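Local structure of ARO (armadillo repeats only protein) (Plasmodium falciparum Santa Lucia, 5EWP) at residues V28-I41 and P55-L69. The protein is an armadillo-repeat protein that probably serves as a protein-binding scaffold in the translocation of rhoptries and their attachment to the apical pole of the parasite. Numbering follows the deposited sequence.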
ATOM      1  N   VAL A  28     -21.129  -1.611   6.042  1.00 24.84           N
ATOM      2  CA  VAL A  28     -20.083  -1.450   5.041  1.00 24.20           C
ATOM      3  C   VAL A  28     -20.520  -0.555   3.884  1.00 22.79           C
ATOM      4  O   VAL A  28     -19.804   0.380   3.527  1.00 20.95           O
ATOM      5  CB  VAL A  28     -19.621  -2.826   4.494  1.00 20.04           C
ATOM      6  CG1 VAL A  28     -18.737  -2.647   3.274  1.00 18.63           C
ATOM      7  CG2 VAL A  28     -18.884  -3.584   5.574  1.00 23.94           C
ATOM      8  N   GLN A  29     -21.685  -0.823   3.297  1.00 19.78           N
ATOM      9  CA  GLN A  29     -22.131  -0.045   2.143  1.00 19.26           C
ATOM     10  C   GLN A  29     -22.312   1.427   2.484  1.00 19.22           C
ATOM     11  O   GLN A  29     -21.995   2.312   1.676  1.00 19.78           O
ATOM     12  CB  GLN A  29     -23.440  -0.592   1.573  1.00 23.09           C
ATOM     13  CG  GLN A  29     -23.877   0.110   0.288  1.00 23.39           C
ATOM     14  CD  GLN A  29     -22.903  -0.108  -0.856  1.00 29.15           C
ATOM     15  OE1 GLN A  29     -22.855  -1.191  -1.449  1.00 26.86           O
ATOM     16  NE2 GLN A  29     -22.119   0.909  -1.171  1.00 23.54           N
ATOM     17  N   GLU A  30     -22.829   1.697   3.675  1.00 16.71           N
ATOM     18  CA  GLU A  30     -23.041   3.096   4.060  1.00 19.94           C
ATOM     19  C   GLU A  30     -21.703   3.819   4.269  1.00 18.12           C
ATOM     20  O   GLU A  30     -21.537   4.970   3.853  1.00 17.95           O
ATOM     21  CB  GLU A  30     -23.900   3.176   5.321  1.00 25.60           C
ATOM     22  CG  GLU A  30     -24.340   4.563   5.704  1.00 38.48           C
ATOM     23  CD  GLU A  30     -25.258   5.224   4.693  1.00 46.84           C
ATOM     24  OE1 GLU A  30     -25.795   4.540   3.798  1.00 41.96           O
ATOM     25  OE2 GLU A  30     -25.468   6.445   4.823  1.00 54.63           O
ATOM     26  N   PHE A  31     -20.745   3.138   4.891  1.00 17.30           N
ATOM     27  CA  PHE A  31     -19.394   3.695   5.010  1.00 19.86           C
ATOM     28  C   PHE A  31     -18.809   4.015   3.628  1.00 19.41           C
ATOM     29  O   PHE A  31     -18.227   5.064   3.434  1.00 16.22           O
ATOM     30  CB  PHE A  31     -18.462   2.736   5.760  1.00 17.46           C
ATOM     31  CG  PHE A  31     -18.574   2.810   7.271  1.00 21.56           C
ATOM     32  CD1 PHE A  31     -18.638   4.034   7.920  1.00 21.99           C
ATOM     33  CD2 PHE A  31     -18.606   1.649   8.035  1.00 19.92           C
ATOM     34  CE1 PHE A  31     -18.729   4.098   9.306  1.00 23.73           C
ATOM     35  CE2 PHE A  31     -18.705   1.704   9.419  1.00 29.40           C
ATOM     36  CZ  PHE A  31     -18.761   2.935  10.057  1.00 21.82           C
ATOM     37  N   VAL A  32     -18.949   3.108   2.660  1.00 16.12           N
ATOM     38  CA  VAL A  32     -18.454   3.407   1.322  1.00 16.33           C
ATOM     39  C   VAL A  32     -19.139   4.647   0.722  1.00 20.50           C
ATOM     40  O   VAL A  32     -18.474   5.517   0.154  1.00 18.62           O
ATOM     41  CB  VAL A  32     -18.620   2.179   0.396  1.00 15.38           C
ATOM     42  CG1 VAL A  32     -18.258   2.525  -1.041  1.00 18.67           C
ATOM     43  CG2 VAL A  32     -17.713   1.079   0.895  1.00 16.91           C
ATOM     44  N   ASN A  33     -20.460   4.740   0.875  1.00 19.00           N
ATOM     45  CA  ASN A  33     -21.207   5.891   0.379  1.00 19.47           C
ATOM     46  C   ASN A  33     -20.779   7.170   1.061  1.00 17.99           C
ATOM     47  O   ASN A  33     -20.822   8.250   0.461  1.00 22.39           O
ATOM     48  CB  ASN A  33     -22.713   5.698   0.582  1.00 25.87           C
ATOM     49  CG  ASN A  33     -23.263   4.548  -0.221  1.00 31.42           C
ATOM     50  OD1 ASN A  33     -22.706   4.186  -1.255  1.00 26.54           O
ATOM     51  ND2 ASN A  33     -24.365   3.972   0.246  1.00 36.65           N
ATOM     52  N   LEU A  34     -20.382   7.041   2.325  1.00 16.20           N
ATOM     53  CA  LEU A  34     -19.989   8.201   3.140  1.00 17.08           C
ATOM     54  C   LEU A  34     -18.559   8.684   2.861  1.00 14.96           C
ATOM     55  O   LEU A  34     -18.181   9.775   3.281  1.00 16.98           O
ATOM     56  CB  LEU A  34     -20.144   7.854   4.618  1.00 18.83           C
ATOM     57  CG  LEU A  34     -21.566   7.878   5.170  1.00 18.18           C
ATOM     58  CD1 LEU A  34     -21.536   7.350   6.575  1.00 22.79           C
ATOM     59  CD2 LEU A  34     -22.124   9.313   5.135  1.00 23.29           C
ATOM     60  N   CYS A  35     -17.764   7.886   2.150  1.00 18.22           N
ATOM     61  CA  CYS A  35     -16.391   8.302   1.872  1.00 15.68           C
ATOM     62  C   CYS A  35     -16.325   9.631   1.116  1.00 20.37           C
ATOM     63  O   CYS A  35     -15.346  10.371   1.236  1.00 19.85           O
ATOM     64  CB  CYS A  35     -15.642   7.228   1.085  1.00 16.64           C
ATOM     65  SG  CYS A  35     -15.139   5.805   2.056  1.00 19.73           S
ATOM     66  N   SER A  36     -17.366   9.949   0.350  1.00 19.45           N
ATOM     67  CA  SER A  36     -17.379  11.207  -0.396  1.00 27.46           C
ATOM     68  C   SER A  36     -17.756  12.418   0.478  1.00 23.37           C
ATOM     69  O   SER A  36     -17.645  13.561   0.040  1.00 27.13           O
ATOM     70  CB  SER A  36     -18.339  11.108  -1.589  1.00 30.51           C
ATOM     71  OG  SER A  36     -19.666  10.858  -1.161  1.00 34.76           O
ATOM     72  N   SER A  37     -18.206  12.171   1.706  1.00 19.35           N
ATOM     73  CA  SER A  37     -18.641  13.264   2.567  1.00 25.90           C
ATOM     74  C   SER A  37     -17.509  14.232   2.866  1.00 27.40           C
ATOM     75  O   SER A  37     -16.414  13.817   3.223  1.00 21.68           O
ATOM     76  CB  SER A  37     -19.206  12.745   3.887  1.00 21.10           C
ATOM     77  OG  SER A  37     -19.523  13.856   4.714  1.00 23.91           O
ATOM     78  N   THR A  38     -17.782  15.524   2.701  1.00 25.05           N
ATOM     79  CA  THR A  38     -16.828  16.571   3.044  1.00 32.71           C
ATOM     80  C   THR A  38     -17.196  17.244   4.368  1.00 27.27           C
ATOM     81  O   THR A  38     -16.633  18.279   4.729  1.00 24.78           O
ATOM     82  CB  THR A  38     -16.744  17.635   1.928  1.00 34.00           C
ATOM     83  OG1 THR A  38     -18.008  18.296   1.805  1.00 30.48           O
ATOM     84  CG2 THR A  38     -16.393  16.969   0.605  1.00 34.49           C
ATOM     85  N   CYS A  39     -18.142  16.649   5.094  1.00 22.88           N
ATOM     86  CA  CYS A  39     -18.568  17.189   6.382  1.00 24.55           C
ATOM     87  C   CYS A  39     -17.398  17.211   7.379  1.00 22.49           C
ATOM     88  O   CYS A  39     -16.826  16.166   7.688  1.00 21.83           O
ATOM     89  CB  CYS A  39     -19.740  16.359   6.926  1.00 22.53           C
ATOM     90  SG  CYS A  39     -20.388  16.921   8.475  1.00 29.71           S
ATOM     91  N   GLU A  40     -17.019  18.400   7.849  1.00 19.58           N
ATOM     92  CA  GLU A  40     -15.875  18.538   8.751  1.00 18.41           C
ATOM     93  C   GLU A  40     -16.180  17.901  10.099  1.00 29.40           C
ATOM     94  O   GLU A  40     -17.320  17.926  10.560  1.00 24.50           O
ATOM     95  CB  GLU A  40     -15.492  20.020   8.915  1.00 21.89           C
ATOM     96  CG  GLU A  40     -14.873  20.605   7.642  1.00 26.12           C
ATOM     97  CD  GLU A  40     -14.455  22.066   7.772  1.00 31.42           C
ATOM     98  OE1 GLU A  40     -14.635  22.649   8.862  1.00 27.89           O
ATOM     99  OE2 GLU A  40     -13.944  22.621   6.767  1.00 33.30           O
ATOM    100  N   ILE A  41     -15.167  17.304  10.721  1.00 25.73           N
ATOM    101  CA  ILE A  41     -15.314  16.815  12.087  1.00 30.36           C
ATOM    102  C   ILE A  41     -14.346  17.548  13.009  1.00 32.93           C
ATOM    103  O   ILE A  41     -13.433  18.235  12.545  1.00 31.31           O
ATOM    104  CB  ILE A  41     -15.083  15.297  12.191  1.00 24.55           C
ATOM    105  CG1 ILE A  41     -13.665  14.927  11.753  1.00 25.16           C
ATOM    106  CG2 ILE A  41     -16.085  14.550  11.322  1.00 24.89           C
ATOM    107  CD1 ILE A  41     -13.383  13.425  11.796  1.00 26.34           C
ATOM    108  N   PRO A  55      -8.117  11.902  10.313  1.00 18.71           N
ATOM    109  CA  PRO A  55      -9.287  12.236   9.489  1.00 20.52           C
ATOM    110  C   PRO A  55      -9.836  13.614   9.842  1.00 18.90           C
ATOM    111  O   PRO A  55      -9.963  13.920  11.030  1.00 19.41           O
ATOM    112  CB  PRO A  55     -10.282  11.120   9.828  1.00 22.07           C
ATOM    113  CG  PRO A  55      -9.393   9.939  10.134  1.00 23.18           C
ATOM    114  CD  PRO A  55      -8.205  10.540  10.871  1.00 25.87           C
ATOM    115  N   LYS A  56     -10.124  14.430   8.832  1.00 17.12           N
ATOM    116  CA  LYS A  56     -10.601  15.788   9.067  1.00 22.96           C
ATOM    117  C   LYS A  56     -12.051  15.956   8.635  1.00 23.99           C
ATOM    118  O   LYS A  56     -12.681  16.996   8.898  1.00 19.26           O
ATOM    119  CB  LYS A  56      -9.708  16.802   8.327  1.00 21.93           C
ATOM    120  CG  LYS A  56      -8.239  16.741   8.750  1.00 29.07           C
ATOM    121  CD  LYS A  56      -7.396  17.914   8.211  1.00 26.98           C
ATOM    122  CE  LYS A  56      -7.811  18.351   6.807  1.00 29.23           C
ATOM    123  NZ  LYS A  56      -7.094  17.646   5.697  1.00 30.88           N
ATOM    124  N   THR A  57     -12.577  14.920   7.990  1.00 21.33           N
ATOM    125  CA  THR A  57     -13.958  14.892   7.501  1.00 17.97           C
ATOM    126  C   THR A  57     -14.595  13.534   7.727  1.00 19.60           C
ATOM    127  O   THR A  57     -13.895  12.542   7.929  1.00 17.73           O
ATOM    128  CB  THR A  57     -14.062  15.207   5.988  1.00 21.34           C
ATOM    129  OG1 THR A  57     -13.228  14.294   5.264  1.00 18.44           O
ATOM    130  CG2 THR A  57     -13.637  16.641   5.669  1.00 21.43           C
ATOM    131  N   ILE A  58     -15.922  13.478   7.654  1.00 20.65           N
ATOM    132  CA  ILE A  58     -16.631  12.209   7.752  1.00 18.12           C
ATOM    133  C   ILE A  58     -16.157  11.254   6.645  1.00 19.21           C
ATOM    134  O   ILE A  58     -16.061  10.041   6.852  1.00 17.59           O
ATOM    135  CB  ILE A  58     -18.159  12.427   7.675  1.00 19.43           C
ATOM    136  CG1 ILE A  58     -18.658  13.052   8.975  1.00 22.99           C
ATOM    137  CG2 ILE A  58     -18.898  11.128   7.419  1.00 14.65           C
ATOM    138  CD1 ILE A  58     -18.504  12.142  10.169  1.00 24.37           C
ATOM    139  N   GLY A  59     -15.835  11.809   5.482  1.00 19.23           N
ATOM    140  CA  GLY A  59     -15.331  11.010   4.369  1.00 17.71           C
ATOM    141  C   GLY A  59     -14.064  10.245   4.716  1.00 19.45           C
ATOM    142  O   GLY A  59     -13.979   9.031   4.528  1.00 16.89           O
ATOM    143  N   ALA A  60     -13.062  10.947   5.239  1.00 16.76           N
ATOM    144  CA  ALA A  60     -11.829  10.274   5.631  1.00 16.18           C
ATOM    145  C   ALA A  60     -12.044   9.337   6.824  1.00 19.93           C
ATOM    146  O   ALA A  60     -11.402   8.292   6.930  1.00 17.12           O
ATOM    147  CB  ALA A  60     -10.753  11.291   5.946  1.00 18.52           C
ATOM    148  N   LEU A  61     -12.942   9.715   7.726  1.00 14.86           N
ATOM    149  CA  LEU A  61     -13.231   8.889   8.887  1.00 12.36           C
ATOM    150  C   LEU A  61     -13.899   7.568   8.484  1.00 14.36           C
ATOM    151  O   LEU A  61     -13.647   6.514   9.070  1.00 14.10           O
ATOM    152  CB  LEU A  61     -14.125   9.656   9.844  1.00 17.47           C
ATOM    153  CG  LEU A  61     -14.350   9.015  11.211  1.00 17.97           C
ATOM    154  CD1 LEU A  61     -13.042   8.831  11.960  1.00 22.11           C
ATOM    155  CD2 LEU A  61     -15.320   9.889  11.989  1.00 18.39           C
ATOM    156  N   SER A  62     -14.758   7.644   7.472  1.00 15.34           N
ATOM    157  CA  SER A  62     -15.460   6.470   6.964  1.00 16.18           C
ATOM    158  C   SER A  62     -14.473   5.527   6.286  1.00 14.91           C
ATOM    159  O   SER A  62     -14.524   4.317   6.487  1.00 16.50           O
ATOM    160  CB  SER A  62     -16.561   6.898   5.998  1.00 14.52           C
ATOM    161  OG  SER A  62     -17.567   7.653   6.675  1.00 18.42           O
ATOM    162  N   ALA A  63     -13.562   6.089   5.499  1.00 15.48           N
ATOM    163  CA  ALA A  63     -12.493   5.305   4.885  1.00 13.37           C
ATOM    164  C   ALA A  63     -11.666   4.613   5.973  1.00 12.57           C
ATOM    165  O   ALA A  63     -11.260   3.459   5.816  1.00 14.88           O
ATOM    166  CB  ALA A  63     -11.610   6.188   4.003  1.00 15.95           C
ATOM    167  N   THR A  64     -11.429   5.316   7.085  1.00 15.15           N
ATOM    168  CA  THR A  64     -10.672   4.728   8.182  1.00 14.27           C
ATOM    169  C   THR A  64     -11.442   3.556   8.837  1.00 15.47           C
ATOM    170  O   THR A  64     -10.862   2.521   9.135  1.00 17.11           O
ATOM    171  CB  THR A  64     -10.310   5.792   9.231  1.00 16.34           C
ATOM    172  OG1 THR A  64      -9.588   6.852   8.582  1.00 18.55           O
ATOM    173  CG2 THR A  64      -9.452   5.186  10.316  1.00 19.67           C
ATOM    174  N   GLN A  65     -12.748   3.699   9.040  1.00 15.30           N
ATOM    175  CA  GLN A  65     -13.508   2.594   9.628  1.00 14.89           C
ATOM    176  C   GLN A  65     -13.515   1.388   8.696  1.00 15.54           C
ATOM    177  O   GLN A  65     -13.481   0.245   9.158  1.00 16.39           O
ATOM    178  CB  GLN A  65     -14.944   3.000   9.942  1.00 14.43           C
ATOM    179  CG  GLN A  65     -15.054   4.141  10.972  1.00 26.52           C
ATOM    180  CD  GLN A  65     -14.364   3.837  12.301  1.00 34.84           C
ATOM    181  OE1 GLN A  65     -13.796   4.733  12.922  1.00 43.58           O
ATOM    182  NE2 GLN A  65     -14.414   2.583  12.740  1.00 26.83           N
ATOM    183  N   LEU A  66     -13.562   1.642   7.388  1.00 16.49           N
ATOM    184  CA  LEU A  66     -13.511   0.549   6.411  1.00 17.87           C
ATOM    185  C   LEU A  66     -12.155  -0.156   6.481  1.00 19.16           C
ATOM    186  O   LEU A  66     -12.080  -1.389   6.414  1.00 15.40           O
ATOM    187  CB  LEU A  66     -13.784   1.072   4.996  1.00 13.83           C
ATOM    188  CG  LEU A  66     -15.249   1.417   4.723  1.00 16.83           C
ATOM    189  CD1 LEU A  66     -15.419   2.265   3.453  1.00 16.60           C
ATOM    190  CD2 LEU A  66     -16.126   0.154   4.670  1.00 18.26           C
ATOM    191  N   ALA A  67     -11.088   0.622   6.650  1.00 14.63           N
ATOM    192  CA  ALA A  67      -9.754   0.048   6.803  1.00 15.34           C
ATOM    193  C   ALA A  67      -9.674  -0.839   8.051  1.00 18.39           C
ATOM    194  O   ALA A  67      -9.038  -1.892   8.045  1.00 17.71           O
ATOM    195  CB  ALA A  67      -8.711   1.145   6.864  1.00 11.44           C
ATOM    196  N   ILE A  68     -10.319  -0.397   9.121  1.00 15.63           N
ATOM    197  CA  ILE A  68     -10.351  -1.171  10.355  1.00 17.05           C
ATOM    198  C   ILE A  68     -11.056  -2.497  10.130  1.00 22.56           C
ATOM    199  O   ILE A  68     -10.559  -3.552  10.540  1.00 21.95           O
ATOM    200  CB  ILE A  68     -11.024  -0.355  11.492  1.00 20.55           C
ATOM    201  CG1 ILE A  68     -10.099   0.790  11.891  1.00 19.36           C
ATOM    202  CG2 ILE A  68     -11.318  -1.243  12.686  1.00 24.89           C
ATOM    203  CD1 ILE A  68     -10.754   1.838  12.813  1.00 17.71           C
ATOM    204  N   LEU A  69     -12.184  -2.462   9.433  1.00 17.40           N
ATOM    205  CA  LEU A  69     -12.898  -3.695   9.134  1.00 14.58           C
ATOM    206  C   LEU A  69     -12.045  -4.606   8.259  1.00 19.39           C
ATOM    207  O   LEU A  69     -12.004  -5.827   8.473  1.00 21.31           O
ATOM    208  CB  LEU A  69     -14.236  -3.397   8.465  1.00 13.50           C
ATOM    209  CG  LEU A  69     -15.256  -2.632   9.313  1.00 22.87           C
ATOM    210  CD1 LEU A  69     -16.531  -2.363   8.522  1.00 23.08           C
ATOM    211  CD2 LEU A  69     -15.551  -3.393  10.603  1.00 26.61           C
TER
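Phe31 lays one face of its ring against Gln65, whose CB stands 3.9 Å from the ring centroid and 15° off the normal, a CH-pi contact over the face, offset toward the rim. With CG anti to its carbonyl carbon (chi1 -82°), the phenyl leans over helix 58-69 and brings its edge to Ser62 OG, while CB packs 3.6 Å from Leu66 CG. Leu66 works through both methyls: CD2 sits by Phe31 CB and Val28, and CD1 reaches Val32 CG2 at 3.6 Å, Val32 and Leu66 crossing at about a right angle, with Cys35 SG also against CD1. Ser62 turns its hydroxyl back to its own helix, giving its proton to Ile58 O (OG to O 2.8 Å) from the face of that carbonyl opposite Ser62 N; its CB faces Phe31 O. Gly59, lacking a side chain, lets the backbones close to 3.8 Å between its CA and that of Cys35; its CA-H points to Leu34 O and its N bonds weakly to Ser37 O. Past helix 28-34, Ile58 N donates a hydrogen bond to Cys39 O at 2.8 Å, nearly in line with the C=O bond, and Ile41 N donates one to Lys56 O at 3.1 Å from above the carbonyl plane, so Glu40 and Thr57 form a single beta bridge beside the start of helix 58-69. Thr57 N-caps helix 58-69 through a weak bond from Ala60 N. Ile41 packs at this start, CG2 on Ile58 CD1 and CD1 against Pro55 O and Leu61 CD2. The axes of helix 28-34 and helix 58-69 approach to 8.2 Å, their directions 144° apart, a roughly antiparallel helix pair in the N-terminal part of the armadillo solenoid. Helix 14-25 adds Phe19 to the Phe31 ring, helix 87-95 covers Val32 and Leu66 with Val90 and Phe91, and helix 100-113 packs on Ala63, its Arg102 binding Cys35 O.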